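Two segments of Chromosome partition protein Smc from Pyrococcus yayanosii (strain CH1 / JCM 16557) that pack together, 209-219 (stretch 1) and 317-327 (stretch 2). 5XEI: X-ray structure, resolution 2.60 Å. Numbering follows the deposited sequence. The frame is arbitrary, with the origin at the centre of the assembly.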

# COMPACT_ATOMS: atom_id res chain seq x y z
N LYS A 209 -44.98 16.92 -12.10
CA LYS A 209 -45.99 17.27 -13.09
C LYS A 209 -47.23 16.41 -12.93
O LYS A 209 -48.36 16.93 -12.95
N GLU A 210 -47.05 15.10 -12.75
CA GLU A 210 -48.16 14.23 -12.43
C GLU A 210 -48.83 14.63 -11.13
O GLU A 210 -50.06 14.67 -11.04
N ARG A 211 -48.04 14.95 -10.10
CA ARG A 211 -48.66 15.37 -8.84
C ARG A 211 -49.63 16.51 -9.08
O ARG A 211 -50.78 16.48 -8.62
N ASN A 212 -49.18 17.52 -9.83
CA ASN A 212 -50.00 18.71 -9.99
C ASN A 212 -51.24 18.42 -10.81
O ASN A 212 -52.29 19.01 -10.56
N ASP A 213 -51.14 17.52 -11.78
CA ASP A 213 -52.32 17.12 -12.52
C ASP A 213 -53.26 16.33 -11.64
O ASP A 213 -54.48 16.54 -11.68
N ALA A 214 -52.72 15.42 -10.83
CA ALA A 214 -53.57 14.71 -9.88
C ALA A 214 -54.24 15.69 -8.93
O ALA A 214 -55.42 15.53 -8.58
N LEU A 215 -53.53 16.75 -8.54
CA LEU A 215 -54.12 17.73 -7.62
C LEU A 215 -55.28 18.48 -8.27
O LEU A 215 -56.31 18.70 -7.63
N ARG A 216 -55.15 18.90 -9.53
CA ARG A 216 -56.23 19.68 -10.12
C ARG A 216 -57.37 18.78 -10.56
O ARG A 216 -58.54 19.16 -10.46
N TYR A 217 -57.06 17.59 -11.05
CA TYR A 217 -58.10 16.57 -11.17
C TYR A 217 -58.90 16.46 -9.87
O TYR A 217 -60.14 16.36 -9.90
N LEU A 218 -58.22 16.49 -8.73
CA LEU A 218 -58.93 16.45 -7.45
C LEU A 218 -59.87 17.64 -7.32
O LEU A 218 -61.07 17.47 -7.10
N ASP A 219 -59.33 18.86 -7.45
CA ASP A 219 -60.15 20.06 -7.36
C ASP A 219 -61.38 19.97 -8.25
O ASP A 219 -62.51 20.21 -7.80
N PRO A 317 -55.15 10.60 -18.96
CA PRO A 317 -55.15 9.88 -17.68
C PRO A 317 -54.35 10.62 -16.61
O PRO A 317 -53.40 11.34 -16.95
N VAL A 318 -54.74 10.47 -15.34
CA VAL A 318 -53.97 10.98 -14.22
C VAL A 318 -53.58 9.81 -13.33
O VAL A 318 -54.24 8.78 -13.29
N ASN A 319 -52.47 9.98 -12.62
CA ASN A 319 -51.88 8.94 -11.79
C ASN A 319 -51.93 9.44 -10.35
O ASN A 319 -51.13 10.29 -9.96
N MET A 320 -52.85 8.93 -9.55
CA MET A 320 -52.99 9.53 -8.24
C MET A 320 -51.93 9.05 -7.26
O MET A 320 -51.70 9.72 -6.24
N LYS A 321 -51.26 7.93 -7.56
CA LYS A 321 -50.10 7.55 -6.76
C LYS A 321 -49.07 8.68 -6.72
O LYS A 321 -48.32 8.79 -5.75
N ALA A 322 -49.06 9.52 -7.75
CA ALA A 322 -48.06 10.58 -7.86
C ALA A 322 -48.03 11.48 -6.63
O ALA A 322 -46.95 11.91 -6.21
N ILE A 323 -49.19 11.80 -6.05
CA ILE A 323 -49.18 12.69 -4.90
C ILE A 323 -48.37 12.08 -3.77
O ILE A 323 -47.58 12.78 -3.10
N GLU A 324 -48.51 10.78 -3.54
CA GLU A 324 -47.70 10.19 -2.49
C GLU A 324 -46.31 9.82 -2.99
O GLU A 324 -45.34 9.90 -2.23
N ASP A 325 -46.18 9.42 -4.27
CA ASP A 325 -44.88 9.06 -4.83
C ASP A 325 -43.92 10.24 -4.78
O ASP A 325 -42.72 10.06 -4.50
N PHE A 326 -44.41 11.43 -5.08
CA PHE A 326 -43.58 12.63 -4.98
C PHE A 326 -42.83 12.69 -3.65
O PHE A 326 -41.60 12.62 -3.61
N GLU A 327 -43.57 12.81 -2.54
CA GLU A 327 -42.95 12.90 -1.22
C GLU A 327 -41.81 11.90 -1.05
O GLU A 327 -40.73 12.25 -0.59

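Stretch 1 is helical throughout, whereas stretch 2 begins as a non-helical segment and then passes into a helix that continues beyond it. The two helices cross at 139° between their N-to-C directions, so they run roughly antiparallel, and their axes come within 7.8 Å. So close an approach suits small residues, and an alanine on each helix directs its CB toward the other stretch: Ala214 from the first and Ala322 from the second. Arg211 and Ile323 face each other at the backbone level, with their CA atoms 4.8 Å apart, and Ala214 pairs similarly with Met320.

The apolar packing centres on Ile323. Its CA-to-CB bond points sideways, but with chi1 m and chi2 t the end of the side chain comes nearer to stretch 1 and enters a hole formed by Arg211, Ala214, Leu215 and Leu218. Its CD1 lies 3.7 Å from Ala214 CB and 3.4 Å from Leu215 CD2, and the aliphatic part of Arg211 contributes as well, with Arg211 CG 4.1 Å from Ile323 CG1. A long branched side chain fills such a pocket well, since the short side chain of Ala214 leaves the space it needs. Leu215, m at chi1 and t at chi2, also starts sideways and brings its tip in. Met320 (chi1 m, chi3 p) behaves likewise: its flexible thioether carries CE to 3.7 Å from Ala214 CB. Met320 CE and Leu218 CD1 are modelled only 2.9 Å apart, too close to be taken literally. Ala322 CB meets the base of Glu210, at 3.6 Å from Glu210 CB.

An aromatic ring lies on either side of this centre, Tyr217 from stretch 1 and Phe326 from stretch 2. Tyr217, with chi1 t, points toward stretch 2 and offers one ring face to Val318, whose chi1 is m. Val318 CG2 sits 4.1 Å from the centroid of the Tyr217 ring, only 17° off the normal, a CH-pi contact in which a compact methyl group lies against the flat ring. Met320 SD approaches the same ring obliquely, 3.9 Å from Tyr217 CE2. Near the other end, Phe326 (chi1 t) points toward stretch 1 and receives Arg211 over its face. Arg211 CZ is 4.3 Å from the Phe326 ring centroid, 15° off the normal, which makes a cation-pi interaction. The length of arginine, t at chi1 and chi2 and then p at chi3, lets its alkyl part border the Ile323 pocket while the charged group reaches the ring.

The polar link between the stretches is a single hydrogen bond. Glu210, m at chi1 and t at chi2, points toward stretch 2, and its OE1 accepts from Asn319 ND2 at 3.0 Å with a nearly straight angle of 167°. Asn319, t at chi1, can serve two partners because its amide both donates and accepts: its OD1 takes a weak capping bond from Lys321 N at 3.2 Å, ahead of the turn that leads into the helix. Lys321 itself points away and leaves the interface to its neighbours.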

# COMPACT_ATOMS: atom_id res chain seq x y z
CB LYS A 209 -45.39 17.14 -14.50
CG LYS A 209 -46.35 16.63 -15.56
CD LYS A 209 -45.75 16.83 -16.95
CE LYS A 209 -46.56 16.16 -18.05
NZ LYS A 209 -45.77 16.05 -19.32
CB GLU A 210 -47.68 12.79 -12.37
CG GLU A 210 -46.95 12.38 -13.61
CD GLU A 210 -46.32 11.01 -13.48
OE1 GLU A 210 -46.96 10.09 -12.95
OE2 GLU A 210 -45.15 10.87 -13.90
CB ARG A 211 -47.61 15.80 -7.82
CG ARG A 211 -48.24 16.40 -6.58
CD ARG A 211 -47.31 17.36 -5.90
NE ARG A 211 -46.96 18.48 -6.76
CZ ARG A 211 -45.81 19.14 -6.68
NH1 ARG A 211 -44.90 18.78 -5.79
NH2 ARG A 211 -45.56 20.15 -7.49
CB ASN A 212 -49.20 19.84 -10.62
CG ASN A 212 -48.15 20.40 -9.69
OD1 ASN A 212 -47.03 20.66 -10.12
ND2 ASN A 212 -48.50 20.56 -8.41
CB ASP A 213 -51.93 16.30 -13.75
CG ASP A 213 -51.40 17.18 -14.85
OD1 ASP A 213 -50.89 16.63 -15.85
OD2 ASP A 213 -51.49 18.42 -14.70
CB ALA A 214 -52.76 13.68 -9.11
CB LEU A 215 -53.05 18.69 -7.12
CG LEU A 215 -52.03 18.08 -6.14
CD1 LEU A 215 -51.24 19.12 -5.35
CD2 LEU A 215 -52.74 17.18 -5.18
CB ARG A 216 -55.73 20.53 -11.29
CG ARG A 216 -54.35 21.10 -11.06
CD ARG A 216 -53.78 21.76 -12.33
NE ARG A 216 -52.73 22.67 -11.96
CZ ARG A 216 -51.91 23.22 -12.85
NH1 ARG A 216 -52.04 22.94 -14.14
NH2 ARG A 216 -50.95 24.06 -12.46
CB TYR A 217 -57.46 15.24 -11.57
CG TYR A 217 -58.39 14.08 -11.37
CD1 TYR A 217 -59.19 13.63 -12.39
CD2 TYR A 217 -58.46 13.45 -10.14
CE1 TYR A 217 -60.04 12.57 -12.19
CE2 TYR A 217 -59.30 12.42 -9.93
CZ TYR A 217 -60.09 11.97 -10.95
OH TYR A 217 -60.93 10.90 -10.69
CB LEU A 218 -57.92 16.44 -6.30
CG LEU A 218 -57.79 15.17 -5.47
CD1 LEU A 218 -57.52 14.01 -6.40
CD2 LEU A 218 -56.65 15.32 -4.47
CB ASP A 219 -59.33 21.29 -7.74
CG ASP A 219 -58.42 21.78 -6.61
OD1 ASP A 219 -58.63 21.37 -5.43
OD2 ASP A 219 -57.49 22.58 -6.91
CB PRO A 317 -54.47 8.54 -18.02
CG PRO A 317 -54.17 8.59 -19.51
CD PRO A 317 -54.14 10.04 -19.88
CB VAL A 318 -54.71 12.06 -13.41
CG1 VAL A 318 -55.38 13.07 -14.35
CG2 VAL A 318 -55.70 11.43 -12.45
CB ASN A 319 -50.46 8.62 -12.25
CG ASN A 319 -49.65 7.83 -11.23
OD1 ASN A 319 -50.20 7.08 -10.41
ND2 ASN A 319 -48.33 7.99 -11.28
CB MET A 320 -54.38 9.28 -7.67
CG MET A 320 -55.48 9.70 -8.62
SD MET A 320 -56.65 10.67 -7.66
CE MET A 320 -55.63 12.13 -7.42
CB LYS A 321 -49.47 6.28 -7.32
CG LYS A 321 -50.46 5.26 -7.81
CD LYS A 321 -50.80 4.24 -6.72
CE LYS A 321 -52.13 3.51 -7.00
NZ LYS A 321 -52.77 2.96 -5.74
CB ALA A 322 -48.32 11.42 -9.12
CB ILE A 323 -50.61 13.01 -4.45
CG1 ILE A 323 -51.32 13.85 -5.52
CG2 ILE A 323 -50.62 13.71 -3.09
CD1 ILE A 323 -52.84 13.75 -5.45
CB GLU A 324 -48.41 8.97 -1.89
CG GLU A 324 -49.73 9.25 -1.15
CD GLU A 324 -49.70 10.51 -0.27
OE1 GLU A 324 -50.68 11.30 -0.31
OE2 GLU A 324 -48.71 10.71 0.47
CB ASP A 325 -45.03 8.58 -6.28
CG ASP A 325 -45.41 7.10 -6.37
OD1 ASP A 325 -45.34 6.40 -5.34
OD2 ASP A 325 -45.77 6.63 -7.49
CB PHE A 326 -44.46 13.86 -5.16
CG PHE A 326 -43.70 15.11 -5.14
CD1 PHE A 326 -43.53 15.81 -3.95
CD2 PHE A 326 -43.10 15.58 -6.28
CE1 PHE A 326 -42.79 16.98 -3.92
CE2 PHE A 326 -42.37 16.74 -6.24
CZ PHE A 326 -42.21 17.45 -5.07
CB GLU A 327 -44.00 12.68 -0.14
CG GLU A 327 -45.29 13.42 -0.40
CD GLU A 327 -45.12 14.92 -0.31
OE1 GLU A 327 -44.31 15.35 0.55
OE2 GLU A 327 -45.79 15.66 -1.09